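Local coordinates for protein PrgX (Enterococcus faecalis, PDB 2AWI) that serves as the receptor for the peptide sex pheromone cCF10 and probably binds DNA as a transcriptional repressor that regulates conjugation, at residues L163-V168 / Q211-Q216; P174-V179 / Q191-N196; Y109-L114 / V156-N161. The protein carries 1 engineered substitution. All coordinates share one frame; numbering follows the deposited sequence.

Contact 1 of 3, residues L163-V168 / Q211-Q216; sequences LPYEEV and QYYINQ
Tyr-165 and Tyr-213 meet by their phenol ends across the flank of helix 184-203, within the all-helical C-terminal region assigned to the tetratricopeptide-repeat (TPR) clan. Tyr-165 belongs to the short helix 165-172, Tyr-213 to the middle of helix 207-220. Their CA atoms are 13.4 Å apart, too far for the backbones to pack, so two long side chains coming from opposite directions bridge the gap. Tyr-165 runs outward with CG anti to the backbone N (chi1 180°), beside its carbonyl carbon, and Tyr-213 reaches back with CG beside its own backbone N. Neither ring covers the other's face. Each hydroxyl lies at the edge of the opposite ring, near its plane, and the two planes are turned about 77° against each other. The tight part is the Tyr-213 side. That residue is buried: its ring bears on Ala-197 and Ser-201 of helix 184-203, and CD2 of the neighbouring Tyr-212 sits 3.4 Å above the plane of the Tyr-213 ring, toward the rim. The ring of Tyr-212 is in turn backed by Gln-216 CG, 3.7 Å above its plane. The Tyr-165 side is looser. Its ring touches Leu-160 and Ile-200 and is partly exposed, while the adjoining Glu-166 lies in solvent with a poorly ordered side chain. Tyr-165 OH also bonds to Glu-209 OE1, one helical turn ahead of Tyr-213, so a carboxylate and a phenol gather at this oxygen. The apolar share is thin: Tyr-165 CZ stays 4.0 Å from Tyr-213 CE2. Tyr-213 OH donates to Tyr-165 OH at 2.6 Å, a bond whose length is doubtful because the acceptor oxygen is modelled too near its surroundings.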
loop_
_atom_site.group_PDB
_atom_site.type_symbol
_atom_site.label_atom_id
_atom_site.label_comp_id
_atom_site.label_asym_id
_atom_site.label_seq_id
_atom_site.Cartn_x
_atom_site.Cartn_y
_atom_site.Cartn_z
ATOM N N LEU A 163 4.201 -39.670 2.794
ATOM C CA LEU A 163 2.986 -40.469 2.731
ATOM C C LEU A 163 1.784 -39.611 2.345
ATOM O O LEU A 163 1.713 -38.436 2.698
ATOM C CB LEU A 163 2.737 -41.111 4.100
ATOM C CG LEU A 163 2.473 -42.613 4.218
ATOM C CD1 LEU A 163 3.538 -43.394 3.461
ATOM C CD2 LEU A 163 2.464 -43.002 5.693
ATOM N N PRO A 164 0.830 -40.187 1.596
ATOM C CA PRO A 164 -0.346 -39.400 1.211
ATOM C C PRO A 164 -1.003 -38.909 2.494
ATOM O O PRO A 164 -1.039 -39.630 3.489
ATOM C CB PRO A 164 -1.208 -40.414 0.466
ATOM C CG PRO A 164 -0.177 -41.318 -0.166
ATOM C CD PRO A 164 0.811 -41.518 0.962
ATOM N N TYR A 165 -1.515 -37.686 2.478
ATOM C CA TYR A 165 -2.144 -37.115 3.663
ATOM C C TYR A 165 -3.096 -38.048 4.418
ATOM O O TYR A 165 -3.020 -38.164 5.642
ATOM C CB TYR A 165 -2.892 -35.835 3.291
ATOM C CG TYR A 165 -3.573 -35.185 4.472
ATOM C CD1 TYR A 165 -2.828 -34.544 5.466
ATOM C CD2 TYR A 165 -4.959 -35.242 4.617
ATOM C CE1 TYR A 165 -3.449 -33.979 6.577
ATOM C CE2 TYR A 165 -5.589 -34.682 5.723
ATOM C CZ TYR A 165 -4.829 -34.054 6.699
ATOM O OH TYR A 165 -5.445 -33.512 7.800
ATOM N N GLU A 166 -3.981 -38.720 3.690
ATOM C CA GLU A 166 -4.967 -39.601 4.313
ATOM C C GLU A 166 -4.430 -40.751 5.169
ATOM O O GLU A 166 -5.090 -41.171 6.117
ATOM C CB GLU A 166 -5.915 -40.157 3.251
ATOM C CG GLU A 166 -7.226 -40.671 3.827
ATOM C CD GLU A 166 -8.026 -39.579 4.530
ATOM O OE1 GLU A 166 -9.073 -39.904 5.134
ATOM O OE2 GLU A 166 -7.613 -38.397 4.476
ATOM N N GLU A 167 -3.248 -41.264 4.839
ATOM C CA GLU A 167 -2.662 -42.361 5.607
ATOM C C GLU A 167 -2.021 -41.872 6.903
ATOM O O GLU A 167 -1.626 -42.674 7.752
ATOM C CB GLU A 167 -1.596 -43.085 4.785
ATOM C CG GLU A 167 -2.103 -43.754 3.530
ATOM C CD GLU A 167 -1.010 -44.525 2.819
ATOM O OE1 GLU A 167 -0.390 -45.403 3.464
ATOM O OE2 GLU A 167 -0.772 -44.256 1.619
ATOM N N VAL A 168 -1.915 -40.556 7.052
ATOM C CA VAL A 168 -1.299 -39.985 8.233
ATOM C C VAL A 168 -2.312 -39.281 9.122
ATOM O O VAL A 168 -2.275 -39.421 10.342
ATOM C CB VAL A 168 -0.195 -38.978 7.840
ATOM C CG1 VAL A 168 0.462 -38.404 9.083
ATOM C CG2 VAL A 168 0.836 -39.661 6.963
ATOM N N GLN A 211 -9.541 -26.114 8.921
ATOM C CA GLN A 211 -10.109 -25.503 10.115
ATOM C C GLN A 211 -9.715 -26.318 11.348
ATOM O O GLN A 211 -9.472 -25.772 12.423
ATOM C CB GLN A 211 -11.636 -25.422 10.009
ATOM C CG GLN A 211 -12.280 -24.576 11.105
ATOM C CD GLN A 211 -13.804 -24.621 11.084
ATOM O OE1 GLN A 211 -14.467 -23.908 11.841
ATOM N NE2 GLN A 211 -14.365 -25.464 10.219
ATOM N N TYR A 212 -9.648 -27.631 11.188
ATOM C CA TYR A 212 -9.280 -28.482 12.301
ATOM C C TYR A 212 -7.944 -28.002 12.857
ATOM O O TYR A 212 -7.840 -27.644 14.030
ATOM C CB TYR A 212 -9.164 -29.949 11.851
ATOM C CG TYR A 212 -8.546 -30.849 12.899
ATOM C CD1 TYR A 212 -9.237 -31.173 14.067
ATOM C CD2 TYR A 212 -7.241 -31.321 12.755
ATOM C CE1 TYR A 212 -8.637 -31.943 15.073
ATOM C CE2 TYR A 212 -6.633 -32.088 13.750
ATOM C CZ TYR A 212 -7.334 -32.391 14.905
ATOM O OH TYR A 212 -6.720 -33.117 15.908
ATOM N N TYR A 213 -6.928 -27.990 11.999
ATOM C CA TYR A 213 -5.588 -27.581 12.396
ATOM C C TYR A 213 -5.498 -26.132 12.868
ATOM O O TYR A 213 -4.803 -25.837 13.839
ATOM C CB TYR A 213 -4.624 -27.846 11.245
ATOM C CG TYR A 213 -4.510 -29.323 10.936
ATOM C CD1 TYR A 213 -4.001 -30.212 11.882
ATOM C CD2 TYR A 213 -4.933 -29.837 9.708
ATOM C CE1 TYR A 213 -3.915 -31.580 11.618
ATOM C CE2 TYR A 213 -4.851 -31.201 9.431
ATOM C CZ TYR A 213 -4.340 -32.065 10.392
ATOM O OH TYR A 213 -4.243 -33.410 10.123
ATOM N N ILE A 214 -6.203 -25.230 12.194
ATOM C CA ILE A 214 -6.197 -23.836 12.597
ATOM C C ILE A 214 -6.717 -23.762 14.029
ATOM O O ILE A 214 -6.235 -22.969 14.839
ATOM C CB ILE A 214 -7.092 -22.986 11.670
ATOM C CG1 ILE A 214 -6.421 -22.853 10.297
ATOM C CG2 ILE A 214 -7.363 -21.612 12.297
ATOM C CD1 ILE A 214 -7.163 -21.944 9.328
ATOM N N ASN A 215 -7.701 -24.599 14.343
ATOM C CA ASN A 215 -8.273 -24.633 15.684
ATOM C C ASN A 215 -7.281 -25.218 16.686
ATOM O O ASN A 215 -7.118 -24.692 17.787
ATOM C CB ASN A 215 -9.562 -25.461 15.698
ATOM C CG ASN A 215 -10.713 -24.767 14.991
ATOM O OD1 ASN A 215 -11.788 -25.343 14.821
ATOM N ND2 ASN A 215 -10.496 -23.522 14.583
ATOM N N GLN A 216 -6.622 -26.312 16.312
ATOM C CA GLN A 216 -5.646 -26.926 17.204
ATOM C C GLN A 216 -4.531 -25.928 17.534
ATOM O O GLN A 216 -4.137 -25.776 18.692
ATOM C CB GLN A 216 -5.040 -28.185 16.570
ATOM C CG GLN A 216 -6.004 -29.357 16.442
ATOM C CD GLN A 216 -6.856 -29.566 17.689
ATOM O OE1 GLN A 216 -6.346 -29.630 18.808
ATOM N NE2 GLN A 216 -8.164 -29.675 17.492
#

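Contact 2 of 3, residues P174-V179 / Q191-N196; sequences PMYPIV and QTVLKN
Tyr-176, in the loop between helices 165-172 and 184-203, lays its ring against Val-193 and Leu-194 of the second helix, and all three residues are buried. The main interaction is a CH-pi contact. Leu-194 CD2 stands over one face of the Tyr-176 ring, 3.8 Å from its centroid and 22° off the normal. Its position is shifted toward the rim, so CE2 is the ring carbon nearest to it, 3.5 Å from Leu-194 CD2. The CA-CB bond of Leu-194 does not aim at the loop; CG, turned beside the backbone N (chi1 -48°), carries the methyl across to the ring. Apolar packing adds Val-193, which faces the loop directly and meets the outer end of the phenol: its CG1 comes obliquely to within 4.3 Å of Tyr-176 CE1. The CB of Val-193, 3.5 Å from Tyr-176 OH, makes a van der Waals contact with the polar oxygen, and CG2 of the same valine follows at 3.8 Å from it. The polar element is the phenol oxygen itself. Beside Val-193, Tyr-176 OH hydrogen-bonds to the carbonyl oxygen of Ile-190, just ahead of the segment 191-196, which satisfies the buried hydroxyl and probably helps hold the ring in place. The peptide bond from Tyr-176 to Pro-177 is cis. Within the TPR-like helical array the tyrosine thus plugs a junction of three helices: helix 184-203 carries its partners, helix 207-220 touches it through Tyr-212 and Gln-216, and helix 150-159 adds the engineered Cys-153, which touches both Tyr-176 and Val-193.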
loop_
_atom_site.group_PDB
_atom_site.type_symbol
_atom_site.label_atom_id
_atom_site.label_comp_id
_atom_site.label_asym_id
_atom_site.label_seq_id
_atom_site.Cartn_x
_atom_site.Cartn_y
_atom_site.Cartn_z
ATOM N N PRO A 174 -5.532 -38.271 17.124
ATOM C CA PRO A 174 -5.470 -38.744 18.513
ATOM C C PRO A 174 -4.405 -38.081 19.384
ATOM O O PRO A 174 -4.395 -38.243 20.608
ATOM C CB PRO A 174 -5.247 -40.248 18.356
ATOM C CG PRO A 174 -4.515 -40.352 17.069
ATOM C CD PRO A 174 -5.250 -39.373 16.189
HETATM N N MSE A 175 -3.506 -37.332 18.755
HETATM C CA MSE A 175 -2.452 -36.661 19.495
HETATM C C MSE A 175 -2.891 -35.284 19.951
HETATM O O MSE A 175 -2.261 -34.685 20.815
HETATM C CB MSE A 175 -1.196 -36.554 18.638
HETATM C CG MSE A 175 -0.590 -37.901 18.323
HETATM SE SE MSE A 175 1.008 -37.754 17.286
HETATM C CE MSE A 175 1.353 -39.640 16.993
ATOM N N TYR A 176 -3.980 -34.788 19.377
ATOM C CA TYR A 176 -4.491 -33.475 19.738
ATOM C C TYR A 176 -5.917 -33.547 20.282
ATOM O O TYR A 176 -6.630 -34.528 20.062
ATOM C CB TYR A 176 -4.437 -32.539 18.521
ATOM C CG TYR A 176 -3.025 -32.230 18.080
ATOM C CD1 TYR A 176 -2.290 -33.155 17.347
ATOM C CD2 TYR A 176 -2.389 -31.053 18.484
ATOM C CE1 TYR A 176 -0.952 -32.931 17.038
ATOM C CE2 TYR A 176 -1.052 -30.815 18.179
ATOM C CZ TYR A 176 -0.336 -31.760 17.465
ATOM O OH TYR A 176 1.008 -31.581 17.231
ATOM N N PRO A 177 -6.349 -32.504 21.007
ATOM C CA PRO A 177 -5.600 -31.282 21.323
ATOM C C PRO A 177 -4.530 -31.460 22.395
ATOM O O PRO A 177 -4.543 -32.430 23.148
ATOM C CB PRO A 177 -6.693 -30.322 21.772
ATOM C CG PRO A 177 -7.642 -31.235 22.470
ATOM C CD PRO A 177 -7.729 -32.408 21.516
ATOM N N ILE A 178 -3.602 -30.511 22.452
ATOM C CA ILE A 178 -2.535 -30.534 23.445
ATOM C C ILE A 178 -3.114 -29.925 24.725
ATOM O O ILE A 178 -3.881 -28.954 24.668
ATOM C CB ILE A 178 -1.312 -29.684 22.992
ATOM C CG1 ILE A 178 -0.775 -30.189 21.643
ATOM C CG2 ILE A 178 -0.223 -29.727 24.061
ATOM C CD1 ILE A 178 -0.281 -31.625 21.642
ATOM N N VAL A 179 -2.755 -30.491 25.874
ATOM C CA VAL A 179 -3.259 -29.986 27.143
ATOM C C VAL A 179 -2.181 -29.337 28.015
ATOM O O VAL A 179 -2.435 -28.331 28.684
ATOM C CB VAL A 179 -3.950 -31.116 27.955
ATOM C CG1 VAL A 179 -5.003 -31.798 27.093
ATOM C CG2 VAL A 179 -2.920 -32.131 28.434
ATOM N N GLN A 191 3.959 -27.987 17.354
ATOM C CA GLN A 191 3.526 -26.910 16.466
ATOM C C GLN A 191 3.861 -27.195 15.009
ATOM O O GLN A 191 3.090 -26.866 14.112
ATOM C CB GLN A 191 4.182 -25.589 16.867
ATOM C CG GLN A 191 3.418 -24.783 17.900
ATOM C CD GLN A 191 4.243 -23.643 18.471
ATOM O OE1 GLN A 191 5.035 -23.838 19.392
ATOM N NE2 GLN A 191 4.072 -22.450 17.914
ATOM N N THR A 192 5.019 -27.801 14.779
ATOM C CA THR A 192 5.462 -28.113 13.427
ATOM C C THR A 192 4.430 -28.963 12.693
ATOM O O THR A 192 4.150 -28.733 11.517
ATOM C CB THR A 192 6.815 -28.856 13.450
ATOM O OG1 THR A 192 7.782 -28.059 14.147
ATOM C CG2 THR A 192 7.319 -29.114 12.030
ATOM N N VAL A 193 3.871 -29.938 13.405
ATOM C CA VAL A 193 2.868 -30.839 12.854
ATOM C C VAL A 193 1.703 -30.060 12.287
ATOM O O VAL A 193 1.324 -30.244 11.138
ATOM C CB VAL A 193 2.291 -31.794 13.931
ATOM C CG1 VAL A 193 1.188 -32.642 13.320
ATOM C CG2 VAL A 193 3.383 -32.669 14.505
ATOM N N LEU A 194 1.137 -29.185 13.103
ATOM C CA LEU A 194 -0.010 -28.407 12.683
ATOM C C LEU A 194 0.299 -27.557 11.468
ATOM O O LEU A 194 -0.470 -27.543 10.513
ATOM C CB LEU A 194 -0.502 -27.531 13.842
ATOM C CG LEU A 194 -0.649 -28.289 15.167
ATOM C CD1 LEU A 194 -1.101 -27.352 16.266
ATOM C CD2 LEU A 194 -1.638 -29.423 14.985
ATOM N N LYS A 195 1.432 -26.863 11.491
ATOM C CA LYS A 195 1.796 -26.001 10.377
ATOM C C LYS A 195 1.927 -26.804 9.087
ATOM O O LYS A 195 1.400 -26.408 8.047
ATOM C CB LYS A 195 3.101 -25.266 10.694
ATOM C CG LYS A 195 3.465 -24.155 9.712
ATOM C CD LYS A 195 4.326 -24.668 8.574
ATOM C CE LYS A 195 5.686 -25.134 9.079
ATOM N NZ LYS A 195 6.546 -25.690 7.992
ATOM N N ASN A 196 2.627 -27.933 9.155
ATOM C CA ASN A 196 2.805 -28.769 7.979
ATOM C C ASN A 196 1.490 -29.393 7.543
ATOM O O ASN A 196 1.198 -29.485 6.350
ATOM C CB ASN A 196 3.830 -29.877 8.243
ATOM C CG ASN A 196 5.234 -29.340 8.391
ATOM O OD1 ASN A 196 5.551 -28.262 7.893
ATOM N ND2 ASN A 196 6.091 -30.097 9.061
#

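Contact 3 of 3, residues Y109-L114 / V156-N161; sequences YFSIYL and VSNLLN
Leu-114 of helix 107-122 overlaps Leu-159 and the CB of Asn-158 on helix 150-159, where the two helices come close enough to bring the CA atoms of Leu-114 and Asn-158 within 6.2 Å. Its CD1 does most of the touching. CD1 meets Leu-159 CD2 at 3.4 Å, tighter than usual for two carbons, and it also rests 3.7 Å from Asn-158 CB. The other methyl of Leu-114, CD2, reaches Leu-159 CD2 at 3.8 Å, so the tip of Leu-159 is set against both branches. Leu-159 leaves its helix pointing across rather than at the partner, and its CG, held beside the backbone N (chi1 -67°), swings CD2 into this contact. Phe-110, one turn back on the same helix, adds a further wall beside Leu-114: its ring offers a face, with Leu-114 CG 4.2 Å above the plane near the rim. A polar patch adjoins this apolar one. Asn-158 points at helix 107-122, its CB covering Leu-114 while OD1 extends to Ser-111 OG at 2.8 Å. Glu-154 OE2, one turn earlier on the asparagine's helix, also bonds Ser-111 OG, and since the hydroxyl has one proton for two acceptors, the serine-asparagine bond is not settled. Asn-158 is partly exposed, whereas Ser-111, Leu-114 and Leu-159 are buried. Val-168 of helix 165-172 packs on Leu-159, and Leu-138 of helix 128-142 on Phe-110, continuing the apolar layer from helix to helix. The segments 109-114 and 156-161 run side by side in nearly the same direction, with helix 128-142 between them in sequence, consistent with a TPR-like helical array.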
loop_
_atom_site.group_PDB
_atom_site.type_symbol
_atom_site.label_atom_id
_atom_site.label_comp_id
_atom_site.label_asym_id
_atom_site.label_seq_id
_atom_site.Cartn_x
_atom_site.Cartn_y
_atom_site.Cartn_z
ATOM N N TYR A 109 14.643 -44.056 16.385
ATOM C CA TYR A 109 15.093 -44.764 15.189
ATOM C C TYR A 109 14.027 -44.773 14.103
ATOM O O TYR A 109 14.343 -44.723 12.914
ATOM C CB TYR A 109 15.504 -46.200 15.531
ATOM C CG TYR A 109 16.930 -46.305 16.021
ATOM C CD1 TYR A 109 17.999 -46.035 15.167
ATOM C CD2 TYR A 109 17.211 -46.624 17.349
ATOM C CE1 TYR A 109 19.316 -46.075 15.624
ATOM C CE2 TYR A 109 18.524 -46.667 17.817
ATOM C CZ TYR A 109 19.569 -46.389 16.950
ATOM O OH TYR A 109 20.863 -46.406 17.414
ATOM N N PHE A 110 12.758 -44.836 14.491
ATOM C CA PHE A 110 11.725 -44.816 13.470
ATOM C C PHE A 110 11.796 -43.467 12.777
ATOM O O PHE A 110 11.762 -43.387 11.550
ATOM C CB PHE A 110 10.331 -45.011 14.066
ATOM C CG PHE A 110 9.266 -45.211 13.027
ATOM C CD1 PHE A 110 9.360 -46.265 12.122
ATOM C CD2 PHE A 110 8.190 -44.335 12.931
ATOM C CE1 PHE A 110 8.397 -46.443 11.133
ATOM C CE2 PHE A 110 7.220 -44.503 11.943
ATOM C CZ PHE A 110 7.324 -45.560 11.043
ATOM N N SER A 111 11.905 -42.410 13.576
ATOM C CA SER A 111 11.990 -41.054 13.050
ATOM C C SER A 111 13.187 -40.923 12.105
ATOM O O SER A 111 13.091 -40.295 11.054
ATOM C CB SER A 111 12.114 -40.050 14.201
ATOM O OG SER A 111 12.009 -38.719 13.723
ATOM N N ILE A 112 14.313 -41.523 12.475
ATOM C CA ILE A 112 15.500 -41.468 11.630
ATOM C C ILE A 112 15.212 -42.215 10.328
ATOM O O ILE A 112 15.543 -41.745 9.236
ATOM C CB ILE A 112 16.709 -42.113 12.334
ATOM C CG1 ILE A 112 17.104 -41.279 13.553
ATOM C CG2 ILE A 112 17.871 -42.220 11.372
ATOM C CD1 ILE A 112 18.172 -41.926 14.413
ATOM N N TYR A 113 14.583 -43.378 10.467
ATOM C CA TYR A 113 14.210 -44.221 9.337
ATOM C C TYR A 113 13.440 -43.425 8.288
ATOM O O TYR A 113 13.781 -43.454 7.108
ATOM C CB TYR A 113 13.354 -45.387 9.837
ATOM C CG TYR A 113 12.633 -46.141 8.747
ATOM C CD1 TYR A 113 13.331 -46.956 7.854
ATOM C CD2 TYR A 113 11.250 -46.028 8.598
ATOM C CE1 TYR A 113 12.670 -47.643 6.838
ATOM C CE2 TYR A 113 10.579 -46.708 7.590
ATOM C CZ TYR A 113 11.295 -47.515 6.711
ATOM O OH TYR A 113 10.635 -48.197 5.714
ATOM N N LEU A 114 12.396 -42.721 8.719
ATOM C CA LEU A 114 11.593 -41.915 7.799
ATOM C C LEU A 114 12.465 -40.821 7.185
ATOM O O LEU A 114 12.132 -40.254 6.139
ATOM C CB LEU A 114 10.398 -41.286 8.532
ATOM C CG LEU A 114 9.359 -42.265 9.094
ATOM C CD1 LEU A 114 8.299 -41.510 9.898
ATOM C CD2 LEU A 114 8.722 -43.048 7.947
ATOM N N VAL A 156 4.994 -37.943 13.200
ATOM C CA VAL A 156 3.845 -37.554 12.391
ATOM C C VAL A 156 4.231 -36.562 11.301
ATOM O O VAL A 156 3.742 -36.639 10.175
ATOM C CB VAL A 156 2.742 -36.941 13.264
ATOM C CG1 VAL A 156 2.032 -35.831 12.510
ATOM C CG2 VAL A 156 1.745 -38.024 13.642
ATOM N N SER A 157 5.099 -35.621 11.651
ATOM C CA SER A 157 5.562 -34.609 10.715
ATOM C C SER A 157 6.372 -35.263 9.599
ATOM O O SER A 157 6.236 -34.911 8.427
ATOM C CB SER A 157 6.425 -33.587 11.453
ATOM O OG SER A 157 6.920 -32.604 10.560
ATOM N N ASN A 158 7.220 -36.214 9.978
ATOM C CA ASN A 158 8.053 -36.934 9.022
ATOM C C ASN A 158 7.173 -37.737 8.056
ATOM O O ASN A 158 7.506 -37.878 6.878
ATOM C CB ASN A 158 9.001 -37.885 9.765
ATOM C CG ASN A 158 10.030 -37.153 10.620
ATOM O OD1 ASN A 158 10.611 -37.732 11.540
ATOM N ND2 ASN A 158 10.272 -35.887 10.309
ATOM N N LEU A 159 6.053 -38.255 8.558
ATOM C CA LEU A 159 5.127 -39.038 7.741
ATOM C C LEU A 159 4.404 -38.182 6.708
ATOM O O LEU A 159 4.189 -38.621 5.576
ATOM C CB LEU A 159 4.094 -39.743 8.628
ATOM C CG LEU A 159 4.618 -40.842 9.553
ATOM C CD1 LEU A 159 3.521 -41.263 10.512
ATOM C CD2 LEU A 159 5.107 -42.027 8.723
ATOM N N LEU A 160 4.016 -36.970 7.097
ATOM C CA LEU A 160 3.325 -36.073 6.177
ATOM C C LEU A 160 4.241 -35.745 5.008
ATOM O O LEU A 160 3.802 -35.208 3.994
ATOM C CB LEU A 160 2.928 -34.771 6.879
ATOM C CG LEU A 160 1.706 -34.773 7.806
ATOM C CD1 LEU A 160 1.565 -33.424 8.503
ATOM C CD2 LEU A 160 0.455 -35.065 6.992
ATOM N N ASN A 161 5.515 -36.092 5.155
ATOM C CA ASN A 161 6.521 -35.812 4.142
ATOM C C ASN A 161 6.752 -36.947 3.143
ATOM O O ASN A 161 7.259 -36.717 2.046
ATOM C CB ASN A 161 7.840 -35.470 4.834
ATOM C CG ASN A 161 8.774 -34.678 3.948
ATOM O OD1 ASN A 161 8.516 -33.513 3.643
ATOM N ND2 ASN A 161 9.864 -35.308 3.520
#

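From the N terminus, contact 3 closes first: it brings helix 107-122 against helix 150-159, with helix 128-142 in the intervening loop. Contact 1 opens just afterwards at residue 163 and closes at 216, linking helix 165-172 with helix 207-220. Contact 2 falls wholly within that span, folding the loop at 174-179 onto helix 184-203. Contact 3 is thus in series with the other two, while contacts 1 and 2 nest; none cross. They join physically as well. Gln-216 leans on Pro-177 between contacts 1 and 2, Tyr-165 and Val-168 pack on Leu-160 between contacts 1 and 3, and Val-156 meets Val-193 between contacts 2 and 3.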